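Local coordinates for protein ribose-phosphate pyrophosphokinase (Thermus thermophilus, PDB 5T3O) that probably makes phosphoribosyl pyrophosphate, a precursor for nucleotide synthesis, by transferring the pyrophosphoryl group of ATP to ribose 5-phosphate, at residues A[121-126]-A[141-146]. Sequence-based numbering, arbitrary orientation.
Sequences RVLTMT and DHLSAE
Arg121 reaches across to Asp141 in a buried salt bridge, NH1 to OD2 at 2.8 Å, with the guanidinium and carboxylate planes only 17° apart. A bend at chi3 turns the arginine's end toward the acid. Both groups have a further partner in the second subunit of the hexamer: Arg47 of that subunit forms a salt bridge with OD1 of Asp141, and Ser79 of that subunit hydrogen-bonds NH2 of Arg121, so the ion pair is built into a subunit interface.

From here the two backbones run side by side, zipped by four hydrogen bonds. Asp141 N gives to Val122 O, Thr124 N to Asp141 O at 3.0 Å and nearly straight (171°), Leu143 N to Thr124 O, and Thr126 N to Leu143 O at 3.2 Å. Such staggered bonding is that of parallel strands, here 121-125 and 140-143, the latter the outermost strand, within this chain, of the parallel sheet in the N-terminal, phosphoribosyltransferase-like domain.

On the face carrying Leu123, Met125 and Leu143, helix 286-298 lies over the sheet. Leu123 CD2 presses on Leu143 CD2 at 3.5 Å, closer than methyls usually sit. Met125 extends with CG anti to its N, then bends at chi3, laying CE against Leu143 CB at 3.9 Å while its chain crosses the leucine at about a right angle.

Past the strand ends, OG1 of Thr126 meets Ala145 CB at 3.5 Å; the same hydroxyl bonds Thr246, and a water links it to Ser144 OG. The side chain of His128, which binds ADP, lies about 7 Å from that of Thr126.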
ATOM      1  N   ARG A 121      15.603  -3.341  -6.414  1.00 27.88           N
ATOM      2  CA  ARG A 121      16.700  -2.389  -6.240  1.00 29.49           C
ATOM      3  C   ARG A 121      17.124  -1.743  -7.560  1.00 28.99           C
ATOM      4  O   ARG A 121      16.761  -2.200  -8.650  1.00 26.64           O
ATOM      5  CB  ARG A 121      17.917  -3.050  -5.549  1.00 30.97           C
ATOM      6  CG  ARG A 121      18.254  -4.441  -6.057  1.00 33.27           C
ATOM      7  CD  ARG A 121      19.627  -4.965  -5.593  1.00 34.71           C
ATOM      8  NE  ARG A 121      19.749  -4.969  -4.142  1.00 35.40           N
ATOM      9  CZ  ARG A 121      20.381  -4.068  -3.386  1.00 35.58           C
ATOM     10  NH1 ARG A 121      21.026  -3.022  -3.891  1.00 36.24           N
ATOM     11  NH2 ARG A 121      20.360  -4.223  -2.077  1.00 36.44           N
ATOM     12  N   VAL A 122      17.887  -0.666  -7.421  1.00 28.60           N
ATOM     13  CA  VAL A 122      18.445   0.057  -8.536  1.00 29.98           C
ATOM     14  C   VAL A 122      19.971   0.056  -8.402  1.00 31.81           C
ATOM     15  O   VAL A 122      20.508   0.214  -7.304  1.00 28.99           O
ATOM     16  CB  VAL A 122      17.890   1.500  -8.584  1.00 30.18           C
ATOM     17  CG1 VAL A 122      18.569   2.328  -9.671  1.00 30.43           C
ATOM     18  CG2 VAL A 122      16.381   1.471  -8.802  1.00 29.60           C
ATOM     19  N   LEU A 123      20.643  -0.134  -9.541  1.00 33.89           N
ATOM     20  CA  LEU A 123      22.082   0.064  -9.675  1.00 34.56           C
ATOM     21  C   LEU A 123      22.307   1.141 -10.745  1.00 34.74           C
ATOM     22  O   LEU A 123      21.937   0.955 -11.903  1.00 33.63           O
ATOM     23  CB  LEU A 123      22.749  -1.246 -10.094  1.00 35.66           C
ATOM     24  CG  LEU A 123      24.215  -1.528  -9.728  1.00 37.03           C
ATOM     25  CD1 LEU A 123      24.828  -2.435 -10.780  1.00 36.49           C
ATOM     26  CD2 LEU A 123      25.078  -0.289  -9.528  1.00 36.95           C
ATOM     27  N   THR A 124      22.914   2.259 -10.355  1.00 35.87           N
ATOM     28  CA  THR A 124      23.087   3.401 -11.258  1.00 36.80           C
ATOM     29  C   THR A 124      24.435   4.112 -11.047  1.00 39.05           C
ATOM     30  O   THR A 124      25.107   3.898 -10.036  1.00 38.58           O
ATOM     31  CB  THR A 124      21.906   4.385 -11.104  1.00 35.84           C
ATOM     32  OG1 THR A 124      21.926   5.344 -12.166  1.00 36.22           O
ATOM     33  CG2 THR A 124      21.937   5.104  -9.748  1.00 34.99           C
ATOM     34  N   MET A 125      24.824   4.943 -12.014  1.00 40.45           N
ATOM     35  CA  MET A 125      26.083   5.699 -11.944  1.00 42.19           C
ATOM     36  C   MET A 125      25.837   7.194 -12.100  1.00 42.47           C
ATOM     37  O   MET A 125      25.095   7.606 -12.988  1.00 44.10           O
ATOM     38  CB  MET A 125      27.051   5.214 -13.020  1.00 42.16           C
ATOM     39  CG  MET A 125      28.431   5.860 -12.962  1.00 43.79           C
ATOM     40  SD  MET A 125      29.568   5.101 -14.125  1.00 42.92           S
ATOM     41  CE  MET A 125      30.014   3.607 -13.241  1.00 42.82           C
ATOM     42  N   THR A 126      26.448   7.987 -11.218  1.00 41.85           N
ATOM     43  CA  THR A 126      26.456   9.461 -11.299  1.00 44.08           C
ATOM     44  C   THR A 126      25.083  10.096 -11.599  1.00 45.71           C
ATOM     45  O   THR A 126      24.790  10.492 -12.735  1.00 44.96           O
ATOM     46  CB  THR A 126      27.514   9.978 -12.323  1.00 43.68           C
ATOM     47  OG1 THR A 126      28.763   9.304 -12.128  1.00 45.00           O
ATOM     48  CG2 THR A 126      27.739  11.475 -12.160  1.00 44.03           C
ATOM     49  N   ASP A 141      22.136   1.360  -5.278  1.00 35.46           N
ATOM     50  CA  ASP A 141      23.590   1.382  -5.255  1.00 36.63           C
ATOM     51  C   ASP A 141      24.040   2.417  -6.295  1.00 38.65           C
ATOM     52  O   ASP A 141      23.664   2.335  -7.463  1.00 36.10           O
ATOM     53  CB  ASP A 141      24.147  -0.021  -5.514  1.00 35.56           C
ATOM     54  CG  ASP A 141      23.940  -0.957  -4.318  1.00 36.07           C
ATOM     55  OD1 ASP A 141      24.131  -0.498  -3.168  1.00 35.74           O
ATOM     56  OD2 ASP A 141      23.576  -2.141  -4.518  1.00 35.64           O
ATOM     57  N   HIS A 142      24.820   3.394  -5.832  1.00 42.99           N
ATOM     58  CA  HIS A 142      25.153   4.614  -6.567  1.00 45.93           C
ATOM     59  C   HIS A 142      26.654   4.587  -6.864  1.00 46.57           C
ATOM     60  O   HIS A 142      27.459   5.055  -6.059  1.00 46.57           O
ATOM     61  CB  HIS A 142      24.771   5.825  -5.696  1.00 48.04           C
ATOM     62  CG  HIS A 142      24.933   7.161  -6.357  1.00 54.29           C
ATOM     63  ND1 HIS A 142      24.205   8.266  -5.965  1.00 57.61           N
ATOM     64  CD2 HIS A 142      25.745   7.586  -7.357  1.00 57.17           C
ATOM     65  CE1 HIS A 142      24.556   9.308  -6.697  1.00 57.46           C
ATOM     66  NE2 HIS A 142      25.490   8.922  -7.548  1.00 57.40           N
ATOM     67  N   LEU A 143      27.007   4.032  -8.024  1.00 47.75           N
ATOM     68  CA  LEU A 143      28.403   3.953  -8.485  1.00 49.44           C
ATOM     69  C   LEU A 143      28.990   5.325  -8.845  1.00 53.64           C
ATOM     70  O   LEU A 143      28.301   6.174  -9.417  1.00 54.20           O
ATOM     71  CB  LEU A 143      28.523   3.015  -9.692  1.00 48.50           C
ATOM     72  CG  LEU A 143      28.693   1.506  -9.463  1.00 47.70           C
ATOM     73  CD1 LEU A 143      28.051   0.995  -8.179  1.00 48.66           C
ATOM     74  CD2 LEU A 143      28.191   0.736 -10.677  1.00 46.77           C
ATOM     75  N   SER A 144      30.268   5.525  -8.506  1.00 56.14           N
ATOM     76  CA  SER A 144      30.972   6.790  -8.762  1.00 56.77           C
ATOM     77  C   SER A 144      31.884   6.660  -9.984  1.00 55.05           C
ATOM     78  O   SER A 144      32.474   5.605 -10.216  1.00 53.09           O
ATOM     79  CB  SER A 144      31.782   7.217  -7.533  1.00 57.93           C
ATOM     80  OG  SER A 144      32.022   8.614  -7.558  1.00 59.02           O
ATOM     81  N   ALA A 145      31.972   7.739 -10.763  1.00 58.54           N
ATOM     82  CA  ALA A 145      32.807   7.792 -11.975  1.00 60.52           C
ATOM     83  C   ALA A 145      34.233   8.329 -11.728  1.00 62.32           C
ATOM     84  O   ALA A 145      35.091   8.209 -12.607  1.00 59.61           O
ATOM     85  CB  ALA A 145      32.116   8.631 -13.039  1.00 59.78           C
ATOM     86  N   GLU A 146      34.475   8.906 -10.546  1.00 63.66           N
ATOM     87  CA  GLU A 146      35.767   9.520 -10.186  1.00 67.92           C
ATOM     88  C   GLU A 146      37.028   8.666 -10.470  1.00 68.29           C
ATOM     89  O   GLU A 146      38.019   9.214 -10.951  1.00 69.13           O
ATOM     90  CB  GLU A 146      35.741   9.990  -8.719  1.00 68.91           C
ATOM     91  CG  GLU A 146      36.997  10.702  -8.231  1.00 71.33           C
ATOM     92  CD  GLU A 146      36.948  11.000  -6.744  1.00 74.59           C
ATOM     93  OE1 GLU A 146      35.948  11.599  -6.289  1.00 75.52           O
ATOM     94  OE2 GLU A 146      37.907  10.633  -6.029  1.00 74.52           O
TER
HETATM   95  O   HOH W   1      30.210  10.330  -9.370  1.00 34.55           O